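Local coordinates for protein 5-carboxyvanillate decarboxylase (Sphingomonas paucimobilis, PDB 4L6D) that probably removes the carboxyl group of 5-carboxyvanillate to give vanillate, working as a manganese-dependent lyase built on the amidohydrolase fold, at residues I173-P178 and I200-N205; D149-D154 and A177-I182; G80-D85 and L141-H146; L169-H174 and L221-G226. One frame throughout, in Å; residues are numbered along the deposited sequence.

Contact 1 (I173-P178 and I200-N205); sequences IHPRAP and IETSTN. With MN (manganese (II) ion), chain I; VNL (4-hydroxy-3-methoxybenzoate), chain J.
Glu-201 and Thr-202, one turn into helix 197-211, press against the chain that leaves strand 171-174. CG of Glu-201, anti to the backbone N (chi1 159°), lies 3.4 Å from Arg-176 O; beyond it the chain bends at chi2, and OE1 lies 3.5 Å from Pro-178 CA. Its carboxylate is gripped at both oxygens: OE1 accepts from Ser-179 N and bonds Tyr-151 OH, while OE2 bonds Ser-145 OG. An alanine here would probably leave Ser-179 N and Ser-145 OG without this mate and open a gap beside Pro-178. Thr-202 uses both branches: on the loop OG1, hydrogen-bonded to Tyr-198 O, sits 3.1 Å from Pro-175 CA, and at the strand end CG2 lies 3.5 Å from Ile-173 O and 4.2 Å from Ile-173 CG2. No hydrogen bond joins the two segments, and buried Arg-176 O has no polar partner in the model. His-174 turns away from the helix and binds manganese through NE2 at 2.2 Å, next to the vanillate O3; its ND1 donates to Pro-175 O (2.9 Å). Because that acceptor belongs to the loop packed on the helix, the contact probably steadies the rotation of a metal-ligand ring through its second shell.

Contact 2 (D149-D154 and A177-I182); sequences DLYYDD and APSKQI
Three hydrogen bonds tie Asp-149 and Tyr-151 to the loop at Ser-179 to Gln-181. Lys-180 N donates to Asp-149 OD1 at 2.8 Å, arriving from above the carboxylate plane, 47° out of it. Gln-181 NE2 gives a nearly straight bond of 2.9 Å to Asp-149 O, which lies almost in the plane of the Gln-181 amide. Ser-179 OG donates to Tyr-151 OH (2.7 Å), and the phenol oxygen has a second partner in helix 197-211. Ser-179 OG stands between its backbone N and carbonyl carbon (chi1 78°), where it also accepts from Gln-181 N. Around these bonds, the extended Lys-180 chain crosses the aspartate, with CD 3.5 Å from Asp-149 OD2. Gln-181 NE2 passes 3.7 Å from Tyr-151 CE2, the amide and ring planes being 54° apart, and Ile-182 CG1 touches Tyr-151 OH at 4.0 Å. A phenylalanine in place of Tyr-151 would probably leave Ser-179 OG and the helix carboxylate without their shared partner. Ala-185 of the second subunit packs on Tyr-151, Gln-181 and Ile-182, so the contact forms part of the dimer interface. It joins loops that follow strands 140-144 and 171-174, neighbours in a TIM barrel, and includes an ST turn at Ser-179.

Contact 3 (G80-D85 and L141-H146); sequences GVQMFD and LVINSH
Gln-82 reaches from the loop after strand 71-76 to the C-terminal end of strand 140-144, the catalytic end of an amidohydrolase TIM barrel. Its CG is anti to the carbonyl carbon (chi1 -69°) and the chain is extended beyond it, carrying the amide to the backbone of Asn-144. OE1 takes two donors from that one residue: Asn-144 N at 2.9 Å, close to the carbonyl plane, and Asn-144 ND2 at 3.0 Å. NE2 returns a bond to Asn-144 O, 2.9 Å away, standing 52° out of that carbonyl's plane, and it also bonds Thr-147 OG1. Donor and acceptor of one amide are thus both engaged, which fixes which way round it lies. Asn-144 has its CG anti to the carbonyl carbon; the two amide planes are 14° apart, and the ND2 to OE1 bond is bent and tilted from both. Ile-143 has CG1 anti to its backbone N, and its CD1 comes within 3.6 Å of Gln-82 CD. The side chain of Asn-144 lies against the metal ligand His-174, making this a second-shell contact of the manganese site. Two residues before Gln-82, Gly-80 has a positive phi; its N is 3.3 Å from Asn-144 ND2, two donors that form no bond.

Contact 4 (L169-H174 and L221-G226); sequences LALYIH and LKIVLG. With MN (manganese (II) ion), chain I; VNL (4-hydroxy-3-methoxybenzoate), chain J.
Tyr-172 and Val-224 pair across two parallel neighbouring strands of the TIM barrel, 171-174 and 223-225, whose axes approach to 4.5 Å at 34°. The ladder runs through Leu-171 N to Lys-222 O, Val-224 N to Leu-171 O (2.8 Å) and Ile-173 N to Val-224 O. Tyr-172 starts with CG anti to its backbone N (chi1 -156°). Beyond CB, CG lies 4.0 Å from Val-224 O. The two ring sides then part: CD1 stays near that carbonyl, while CD2 and CE2 meet Val-224 CG1, which sits over one ring face in a CH-pi contact, 3.9 Å from the centroid and 21° off the normal. Farther out, CE1 comes 3.6 Å from Gly-226 N, and CZ also runs beside this glycine. The tip, OH, rests 3.3 Å from Gly-226 CA and hydrogen-bonds Glu-8 OE1 and Thr-270 OG1. Glu-8 binds the manganese together with His-174 and Asp-297, so this phenol probably helps position a first-shell carboxylate. Leu-171 and Ile-223 lie side by side, pointing the same way, and Ile-173 CD1 touches Ile-223 CG2. A water bridges Leu-169 O and Lys-222 N before the ladder; at its C-terminal end another accepts from Gly-226 N and donates to Ile-173 O at 2.8 Å.

All four contacts gather round strand 171-174 of the parallel barrel. Contact 3 closes first along the chain, at strand 140-144; contact 2 opens next, at 149-154; contacts 4 and 1 start from 171-174, sharing Ile-173 and His-174, and run to strand 223-225 and helix 197-211 respectively. Contact 2 overlaps contact 1 at Ala-177 and Pro-178, their centres about 8 Å apart, and both touch the second subunit. Contacts 2 and 4 are farthest apart, about 17 Å between centres. Asn-205 OD1 accepts from Tyr-152 N between contacts 1 and 2, while His-174 O bonds Ser-145 N of contact 3. A chain of contacts thus runs from the manganese site through the loops at the barrel's C-terminal end to the second subunit.

Contact 1 (I173-P178 and I200-N205)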
# COMPACT_ATOMS: atom_id res chain seq x y z
N ILE A 173 -3.42 -2.79 15.95
CA ILE A 173 -3.96 -3.64 14.89
C ILE A 173 -2.80 -4.22 14.11
O ILE A 173 -2.25 -3.59 13.20
CB ILE A 173 -4.96 -2.91 13.96
CG1 ILE A 173 -6.14 -2.36 14.78
CG2 ILE A 173 -5.49 -3.88 12.91
CD1 ILE A 173 -7.15 -1.56 13.95
N HIS A 174 -2.42 -5.43 14.52
CA HIS A 174 -1.32 -6.18 13.93
C HIS A 174 -1.83 -6.82 12.63
O HIS A 174 -3.02 -7.01 12.47
CB HIS A 174 -0.92 -7.26 14.94
CG HIS A 174 0.30 -8.04 14.57
ND1 HIS A 174 0.27 -9.12 13.71
CD2 HIS A 174 1.59 -7.88 14.93
CE1 HIS A 174 1.49 -9.60 13.57
NE2 HIS A 174 2.31 -8.86 14.29
N PRO A 175 -0.93 -7.15 11.70
CA PRO A 175 -1.43 -7.85 10.50
C PRO A 175 -1.91 -9.29 10.73
O PRO A 175 -1.64 -9.94 11.75
CB PRO A 175 -0.21 -7.87 9.56
CG PRO A 175 0.67 -6.75 10.06
CD PRO A 175 0.47 -6.71 11.54
N ARG A 176 -2.65 -9.77 9.75
CA ARG A 176 -2.75 -11.20 9.47
C ARG A 176 -2.79 -11.28 7.95
O ARG A 176 -2.70 -10.26 7.27
CB ARG A 176 -3.97 -11.85 10.14
CG ARG A 176 -5.30 -11.25 9.71
CD ARG A 176 -6.48 -11.91 10.39
NE ARG A 176 -6.70 -13.28 9.94
CZ ARG A 176 -7.78 -13.98 10.23
NH1 ARG A 176 -8.73 -13.44 10.99
NH2 ARG A 176 -7.91 -15.23 9.77
N ALA A 177 -2.92 -12.48 7.40
CA ALA A 177 -2.95 -12.61 5.96
C ALA A 177 -4.20 -11.95 5.37
O ALA A 177 -5.25 -11.89 6.02
CB ALA A 177 -2.90 -14.09 5.56
N PRO A 178 -4.09 -11.45 4.12
CA PRO A 178 -5.23 -10.94 3.37
C PRO A 178 -6.51 -11.77 3.54
O PRO A 178 -6.48 -13.00 3.42
CB PRO A 178 -4.74 -11.01 1.93
CG PRO A 178 -3.26 -10.66 2.07
CD PRO A 178 -2.82 -11.28 3.38
N ILE A 200 -0.94 -4.78 2.90
CA ILE A 200 -2.14 -4.44 2.14
C ILE A 200 -3.41 -4.72 2.95
O ILE A 200 -4.31 -3.88 3.01
CB ILE A 200 -2.18 -5.21 0.81
CG1 ILE A 200 -0.95 -4.89 -0.05
CG2 ILE A 200 -3.47 -4.88 0.07
CD1 ILE A 200 -0.76 -3.41 -0.33
N GLU A 201 -3.45 -5.88 3.59
CA GLU A 201 -4.58 -6.26 4.43
C GLU A 201 -4.82 -5.26 5.57
O GLU A 201 -5.94 -4.77 5.75
CB GLU A 201 -4.33 -7.67 4.98
CG GLU A 201 -5.10 -8.05 6.24
CD GLU A 201 -6.60 -8.15 6.03
OE1 GLU A 201 -7.06 -8.34 4.88
OE2 GLU A 201 -7.31 -8.04 7.05
N THR A 202 -3.75 -4.92 6.29
CA THR A 202 -3.86 -4.12 7.50
C THR A 202 -4.14 -2.65 7.18
O THR A 202 -4.99 -2.02 7.83
CB THR A 202 -2.59 -4.26 8.36
OG1 THR A 202 -2.30 -5.66 8.52
CG2 THR A 202 -2.80 -3.66 9.74
N SER A 203 -3.44 -2.12 6.18
CA SER A 203 -3.67 -0.73 5.78
C SER A 203 -5.07 -0.55 5.23
O SER A 203 -5.72 0.46 5.50
CB SER A 203 -2.63 -0.24 4.76
OG SER A 203 -2.66 -1.01 3.57
N THR A 204 -5.56 -1.52 4.45
CA THR A 204 -6.91 -1.39 3.90
C THR A 204 -7.97 -1.39 5.00
O THR A 204 -8.92 -0.62 4.95
CB THR A 204 -7.18 -2.47 2.84
OG1 THR A 204 -6.25 -2.30 1.75
CG2 THR A 204 -8.59 -2.36 2.30
N ASN A 205 -7.79 -2.25 6.00
CA ASN A 205 -8.65 -2.26 7.18
C ASN A 205 -8.68 -0.86 7.79
O ASN A 205 -9.75 -0.26 7.97
CB ASN A 205 -8.11 -3.29 8.18
CG ASN A 205 -9.14 -3.71 9.22
OD1 ASN A 205 -10.17 -3.07 9.41
ND2 ASN A 205 -8.85 -4.82 9.91
MN MN I . 4.51 -8.92 14.21
C1 VNL J . 5.80 -13.24 10.43
CO1 VNL J . 6.42 -12.00 10.66
CO2 VNL J . 4.65 -13.62 11.14
CM1 VNL J . 5.90 -11.12 11.62
CM2 VNL J . 4.10 -12.75 12.08
OM VNL J . 2.98 -13.03 12.82
CZ VNL J . 4.75 -11.46 12.34
CC VNL J . 6.40 -14.19 9.43
CV VNL J . 2.28 -14.27 12.62
O1 VNL J . 7.58 -14.01 9.01
O2 VNL J . 5.73 -15.19 9.08
O3 VNL J . 4.37 -10.82 13.48
O HOH W 1 4.64 -9.36 16.35

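Contact 2 (D149-D154 and A177-I182)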
# COMPACT_ATOMS: atom_id res chain seq x y z
N ASP A 149 -13.45 -12.21 7.88
CA ASP A 149 -13.33 -11.57 6.58
C ASP A 149 -14.13 -10.28 6.48
O ASP A 149 -14.55 -9.87 5.40
CB ASP A 149 -13.68 -12.56 5.48
CG ASP A 149 -12.82 -13.80 5.56
OD1 ASP A 149 -11.61 -13.66 5.30
OD2 ASP A 149 -13.35 -14.88 5.94
N LEU A 150 -14.32 -9.65 7.64
CA LEU A 150 -14.93 -8.33 7.72
C LEU A 150 -13.91 -7.38 8.30
O LEU A 150 -13.06 -7.78 9.11
CB LEU A 150 -16.15 -8.36 8.63
CG LEU A 150 -17.28 -9.28 8.22
CD1 LEU A 150 -18.33 -9.32 9.32
CD2 LEU A 150 -17.88 -8.80 6.92
N TYR A 151 -14.01 -6.11 7.91
CA TYR A 151 -13.12 -5.07 8.41
C TYR A 151 -13.81 -4.23 9.48
O TYR A 151 -15.02 -4.35 9.68
CB TYR A 151 -12.60 -4.23 7.24
CG TYR A 151 -11.75 -5.07 6.31
CD1 TYR A 151 -10.50 -5.51 6.72
CD2 TYR A 151 -12.20 -5.44 5.05
CE1 TYR A 151 -9.71 -6.31 5.90
CE2 TYR A 151 -11.41 -6.24 4.22
CZ TYR A 151 -10.17 -6.66 4.65
OH TYR A 151 -9.38 -7.45 3.82
N TYR A 152 -13.04 -3.38 10.15
CA TYR A 152 -13.54 -2.76 11.38
C TYR A 152 -14.37 -1.49 11.17
O TYR A 152 -14.70 -0.81 12.14
CB TYR A 152 -12.41 -2.57 12.42
CG TYR A 152 -11.89 -3.91 12.88
CD1 TYR A 152 -12.78 -4.92 13.25
CD2 TYR A 152 -10.54 -4.20 12.86
CE1 TYR A 152 -12.32 -6.17 13.63
CE2 TYR A 152 -10.06 -5.44 13.26
CZ TYR A 152 -10.96 -6.42 13.63
OH TYR A 152 -10.51 -7.67 14.00
N ASP A 153 -14.71 -1.22 9.92
CA ASP A 153 -15.79 -0.28 9.61
C ASP A 153 -17.16 -0.91 9.83
O ASP A 153 -18.15 -0.20 9.94
CB ASP A 153 -15.68 0.23 8.17
CG ASP A 153 -15.76 -0.89 7.14
OD1 ASP A 153 -14.95 -1.84 7.22
OD2 ASP A 153 -16.61 -0.81 6.22
N ASP A 154 -17.24 -2.24 9.87
CA ASP A 154 -18.53 -2.90 9.95
C ASP A 154 -19.18 -2.64 11.31
O ASP A 154 -18.53 -2.82 12.34
CB ASP A 154 -18.37 -4.40 9.71
CG ASP A 154 -19.69 -5.11 9.44
OD1 ASP A 154 -20.63 -4.98 10.25
OD2 ASP A 154 -19.78 -5.79 8.40
N ALA A 177 -2.92 -12.48 7.40
CA ALA A 177 -2.95 -12.61 5.96
C ALA A 177 -4.20 -11.95 5.37
O ALA A 177 -5.25 -11.89 6.02
CB ALA A 177 -2.90 -14.09 5.56
N PRO A 178 -4.09 -11.45 4.12
CA PRO A 178 -5.23 -10.94 3.37
C PRO A 178 -6.51 -11.77 3.54
O PRO A 178 -6.48 -13.00 3.42
CB PRO A 178 -4.74 -11.01 1.93
CG PRO A 178 -3.26 -10.66 2.07
CD PRO A 178 -2.82 -11.28 3.38
N SER A 179 -7.62 -11.09 3.82
CA SER A 179 -8.91 -11.74 3.99
C SER A 179 -9.40 -12.34 2.68
O SER A 179 -8.80 -12.14 1.62
CB SER A 179 -9.96 -10.73 4.46
OG SER A 179 -10.41 -9.93 3.37
N LYS A 180 -10.52 -13.05 2.75
CA LYS A 180 -11.08 -13.69 1.57
C LYS A 180 -11.53 -12.67 0.53
O LYS A 180 -11.68 -13.00 -0.65
CB LYS A 180 -12.22 -14.65 1.94
CG LYS A 180 -11.77 -15.90 2.68
CD LYS A 180 -12.95 -16.79 3.04
CE LYS A 180 -12.46 -18.03 3.77
NZ LYS A 180 -13.52 -19.05 3.93
N GLN A 181 -11.72 -11.43 0.95
CA GLN A 181 -12.10 -10.38 0.02
C GLN A 181 -10.99 -10.09 -0.97
O GLN A 181 -11.25 -9.66 -2.09
CB GLN A 181 -12.44 -9.10 0.78
CG GLN A 181 -13.60 -9.27 1.76
CD GLN A 181 -14.23 -7.95 2.14
OE1 GLN A 181 -14.39 -7.06 1.31
NE2 GLN A 181 -14.61 -7.81 3.41
N ILE A 182 -9.74 -10.33 -0.56
CA ILE A 182 -8.60 -9.93 -1.38
C ILE A 182 -7.54 -11.02 -1.58
O ILE A 182 -6.57 -10.81 -2.30
CB ILE A 182 -7.90 -8.67 -0.81
CG1 ILE A 182 -7.48 -8.88 0.65
CG2 ILE A 182 -8.82 -7.47 -0.93
CD1 ILE A 182 -6.46 -7.87 1.16

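Contact 3 (G80-D85 and L141-H146)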
# COMPACT_ATOMS: atom_id res chain seq x y z
N GLY A 80 -3.83 -14.77 16.47
CA GLY A 80 -4.51 -14.66 17.75
C GLY A 80 -5.54 -15.75 17.94
O GLY A 80 -5.24 -16.93 17.67
N VAL A 81 -6.73 -15.37 18.38
CA VAL A 81 -7.83 -16.32 18.57
C VAL A 81 -8.91 -16.15 17.52
O VAL A 81 -10.00 -16.71 17.64
CB VAL A 81 -8.48 -16.18 19.98
CG1 VAL A 81 -7.44 -16.43 21.08
CG2 VAL A 81 -9.15 -14.82 20.15
N GLN A 82 -8.60 -15.38 16.48
CA GLN A 82 -9.60 -14.96 15.51
C GLN A 82 -10.03 -16.02 14.50
O GLN A 82 -11.05 -15.85 13.84
CB GLN A 82 -9.14 -13.70 14.80
CG GLN A 82 -9.11 -12.48 15.71
CD GLN A 82 -8.17 -11.43 15.18
OE1 GLN A 82 -7.07 -11.24 15.71
NE2 GLN A 82 -8.60 -10.73 14.13
N MET A 83 -9.27 -17.10 14.37
CA MET A 83 -9.66 -18.15 13.43
C MET A 83 -10.67 -19.15 13.99
O MET A 83 -11.27 -19.91 13.23
CB MET A 83 -8.45 -18.92 12.91
CG MET A 83 -7.44 -18.04 12.20
SD MET A 83 -6.19 -18.98 11.33
CE MET A 83 -7.12 -19.53 9.90
N PHE A 84 -10.85 -19.16 15.31
CA PHE A 84 -11.70 -20.14 15.97
C PHE A 84 -13.18 -19.74 15.94
O PHE A 84 -13.52 -18.60 15.64
CB PHE A 84 -11.25 -20.32 17.43
CG PHE A 84 -9.78 -20.61 17.59
CD1 PHE A 84 -9.19 -21.64 16.88
CD2 PHE A 84 -8.99 -19.84 18.43
CE1 PHE A 84 -7.83 -21.90 17.02
CE2 PHE A 84 -7.64 -20.11 18.57
CZ PHE A 84 -7.06 -21.14 17.87
N ASP A 85 -14.06 -20.68 16.26
CA ASP A 85 -15.46 -20.31 16.44
C ASP A 85 -15.59 -19.37 17.63
O ASP A 85 -14.64 -19.21 18.41
CB ASP A 85 -16.36 -21.54 16.60
CG ASP A 85 -15.97 -22.40 17.79
OD1 ASP A 85 -16.02 -21.90 18.93
OD2 ASP A 85 -15.64 -23.58 17.58
N LEU A 141 -4.22 -3.31 24.05
CA LEU A 141 -4.90 -4.41 23.36
C LEU A 141 -4.24 -4.70 22.02
O LEU A 141 -3.59 -3.83 21.44
CB LEU A 141 -6.36 -4.06 23.13
CG LEU A 141 -7.22 -3.84 24.37
CD1 LEU A 141 -8.50 -3.09 24.00
CD2 LEU A 141 -7.54 -5.15 25.08
N VAL A 142 -4.42 -5.92 21.53
CA VAL A 142 -3.95 -6.29 20.20
C VAL A 142 -5.01 -7.13 19.50
O VAL A 142 -5.70 -7.95 20.13
CB VAL A 142 -2.60 -7.06 20.25
CG1 VAL A 142 -2.72 -8.35 21.06
CG2 VAL A 142 -2.07 -7.36 18.84
N ILE A 143 -5.17 -6.88 18.21
CA ILE A 143 -6.03 -7.69 17.36
C ILE A 143 -5.35 -7.77 15.99
O ILE A 143 -4.59 -6.87 15.62
CB ILE A 143 -7.47 -7.10 17.29
CG1 ILE A 143 -8.48 -8.20 16.93
CG2 ILE A 143 -7.54 -5.94 16.31
CD1 ILE A 143 -8.64 -9.28 18.03
N ASN A 144 -5.60 -8.84 15.25
CA ASN A 144 -4.90 -9.08 13.98
C ASN A 144 -5.78 -8.86 12.77
O ASN A 144 -6.51 -9.76 12.35
CB ASN A 144 -4.31 -10.49 13.97
CG ASN A 144 -3.51 -10.75 15.22
OD1 ASN A 144 -2.40 -10.23 15.38
ND2 ASN A 144 -4.09 -11.50 16.16
N SER A 145 -5.69 -7.66 12.21
CA SER A 145 -6.56 -7.16 11.15
C SER A 145 -7.96 -7.79 11.17
O SER A 145 -8.61 -7.76 12.21
CB SER A 145 -5.88 -7.23 9.79
OG SER A 145 -6.50 -6.31 8.91
N HIS A 146 -8.41 -8.39 10.06
CA HIS A 146 -9.81 -8.77 9.91
C HIS A 146 -10.28 -9.87 10.87
O HIS A 146 -9.49 -10.65 11.38
CB HIS A 146 -10.10 -9.20 8.46
CG HIS A 146 -9.71 -10.62 8.15
ND1 HIS A 146 -10.55 -11.69 8.38
CD2 HIS A 146 -8.57 -11.13 7.62
CE1 HIS A 146 -9.94 -12.80 7.99
NE2 HIS A 146 -8.75 -12.49 7.53

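Contact 4 (L169-H174 and L221-G226)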
# COMPACT_ATOMS: atom_id res chain seq x y z
N LEU A 169 -7.57 2.02 26.64
CA LEU A 169 -6.47 1.21 26.08
C LEU A 169 -6.27 1.45 24.59
O LEU A 169 -7.24 1.47 23.82
CB LEU A 169 -6.73 -0.28 26.30
CG LEU A 169 -6.80 -0.76 27.76
CD1 LEU A 169 -7.04 -2.25 27.79
CD2 LEU A 169 -5.51 -0.40 28.50
N ALA A 170 -5.02 1.60 24.19
CA ALA A 170 -4.68 1.65 22.78
C ALA A 170 -4.82 0.26 22.16
O ALA A 170 -4.50 -0.74 22.80
CB ALA A 170 -3.27 2.18 22.60
N LEU A 171 -5.32 0.21 20.92
CA LEU A 171 -5.44 -1.06 20.20
C LEU A 171 -4.39 -1.15 19.10
O LEU A 171 -4.40 -0.36 18.16
CB LEU A 171 -6.83 -1.19 19.58
CG LEU A 171 -7.02 -2.40 18.67
CD1 LEU A 171 -6.97 -3.72 19.46
CD2 LEU A 171 -8.35 -2.30 17.93
N TYR A 172 -3.49 -2.12 19.23
CA TYR A 172 -2.53 -2.41 18.18
C TYR A 172 -3.23 -3.29 17.16
O TYR A 172 -3.64 -4.40 17.49
CB TYR A 172 -1.33 -3.14 18.78
CG TYR A 172 -0.02 -3.01 18.02
CD1 TYR A 172 0.06 -3.37 16.67
CD2 TYR A 172 1.13 -2.55 18.65
CE1 TYR A 172 1.26 -3.27 15.98
CE2 TYR A 172 2.33 -2.45 17.98
CZ TYR A 172 2.39 -2.80 16.64
OH TYR A 172 3.58 -2.68 15.99
N ILE A 173 -3.42 -2.79 15.95
CA ILE A 173 -3.96 -3.64 14.89
C ILE A 173 -2.80 -4.22 14.11
O ILE A 173 -2.25 -3.59 13.20
CB ILE A 173 -4.96 -2.91 13.96
CG1 ILE A 173 -6.14 -2.36 14.78
CG2 ILE A 173 -5.49 -3.88 12.91
CD1 ILE A 173 -7.15 -1.56 13.95
N HIS A 174 -2.42 -5.43 14.52
CA HIS A 174 -1.32 -6.18 13.93
C HIS A 174 -1.83 -6.82 12.63
O HIS A 174 -3.02 -7.01 12.47
CB HIS A 174 -0.92 -7.26 14.94
CG HIS A 174 0.30 -8.04 14.57
ND1 HIS A 174 0.27 -9.12 13.71
CD2 HIS A 174 1.59 -7.88 14.93
CE1 HIS A 174 1.49 -9.60 13.57
NE2 HIS A 174 2.31 -8.86 14.29
N LEU A 221 -10.64 6.83 20.50
CA LEU A 221 -9.88 5.62 20.18
C LEU A 221 -8.42 5.93 19.90
O LEU A 221 -8.09 6.94 19.26
CB LEU A 221 -10.44 4.97 18.92
CG LEU A 221 -11.68 4.11 19.05
CD1 LEU A 221 -12.05 3.60 17.67
CD2 LEU A 221 -11.42 2.94 20.01
N LYS A 222 -7.53 5.06 20.37
CA LYS A 222 -6.14 5.11 19.94
C LYS A 222 -5.78 3.78 19.28
O LYS A 222 -5.95 2.72 19.87
CB LYS A 222 -5.18 5.41 21.10
CG LYS A 222 -3.71 5.59 20.68
CD LYS A 222 -3.47 6.92 19.91
CE LYS A 222 -3.41 8.10 20.87
NZ LYS A 222 -3.47 9.42 20.17
N ILE A 223 -5.33 3.88 18.04
CA ILE A 223 -4.96 2.73 17.22
C ILE A 223 -3.47 2.79 16.93
O ILE A 223 -2.92 3.87 16.65
CB ILE A 223 -5.73 2.74 15.87
CG1 ILE A 223 -7.24 2.87 16.10
CG2 ILE A 223 -5.36 1.51 15.02
CD1 ILE A 223 -7.87 1.72 16.85
N VAL A 224 -2.79 1.65 17.00
CA VAL A 224 -1.37 1.60 16.69
C VAL A 224 -1.15 0.64 15.51
O VAL A 224 -1.72 -0.45 15.47
CB VAL A 224 -0.55 1.18 17.92
CG1 VAL A 224 0.91 0.92 17.54
CG2 VAL A 224 -0.64 2.25 19.03
N LEU A 225 -0.36 1.09 14.54
CA LEU A 225 -0.02 0.27 13.38
C LEU A 225 1.49 0.08 13.25
O LEU A 225 2.25 1.05 13.28
CB LEU A 225 -0.53 0.92 12.09
CG LEU A 225 -2.04 1.07 11.95
CD1 LEU A 225 -2.33 1.81 10.64
CD2 LEU A 225 -2.73 -0.28 11.93
N GLY A 226 1.91 -1.17 13.10
CA GLY A 226 3.31 -1.50 12.91
C GLY A 226 3.78 -1.28 11.48
O GLY A 226 3.05 -0.73 10.65
MN MN I . 4.51 -8.92 14.21
C1 VNL J . 5.80 -13.24 10.43
CO1 VNL J . 6.42 -12.00 10.66
CO2 VNL J . 4.65 -13.62 11.14
CM1 VNL J . 5.90 -11.12 11.62
CM2 VNL J . 4.10 -12.75 12.08
OM VNL J . 2.98 -13.03 12.82
CZ VNL J . 4.75 -11.46 12.34
CC VNL J . 6.40 -14.19 9.43
CV VNL J . 2.28 -14.27 12.62
O1 VNL J . 7.58 -14.01 9.01
O2 VNL J . 5.73 -15.19 9.08
O3 VNL J . 4.37 -10.82 13.48
O HOH W 2 -8.51 3.61 22.64
O HOH W 3 0.35 -3.33 12.28
O HOH W 1 4.64 -9.36 16.35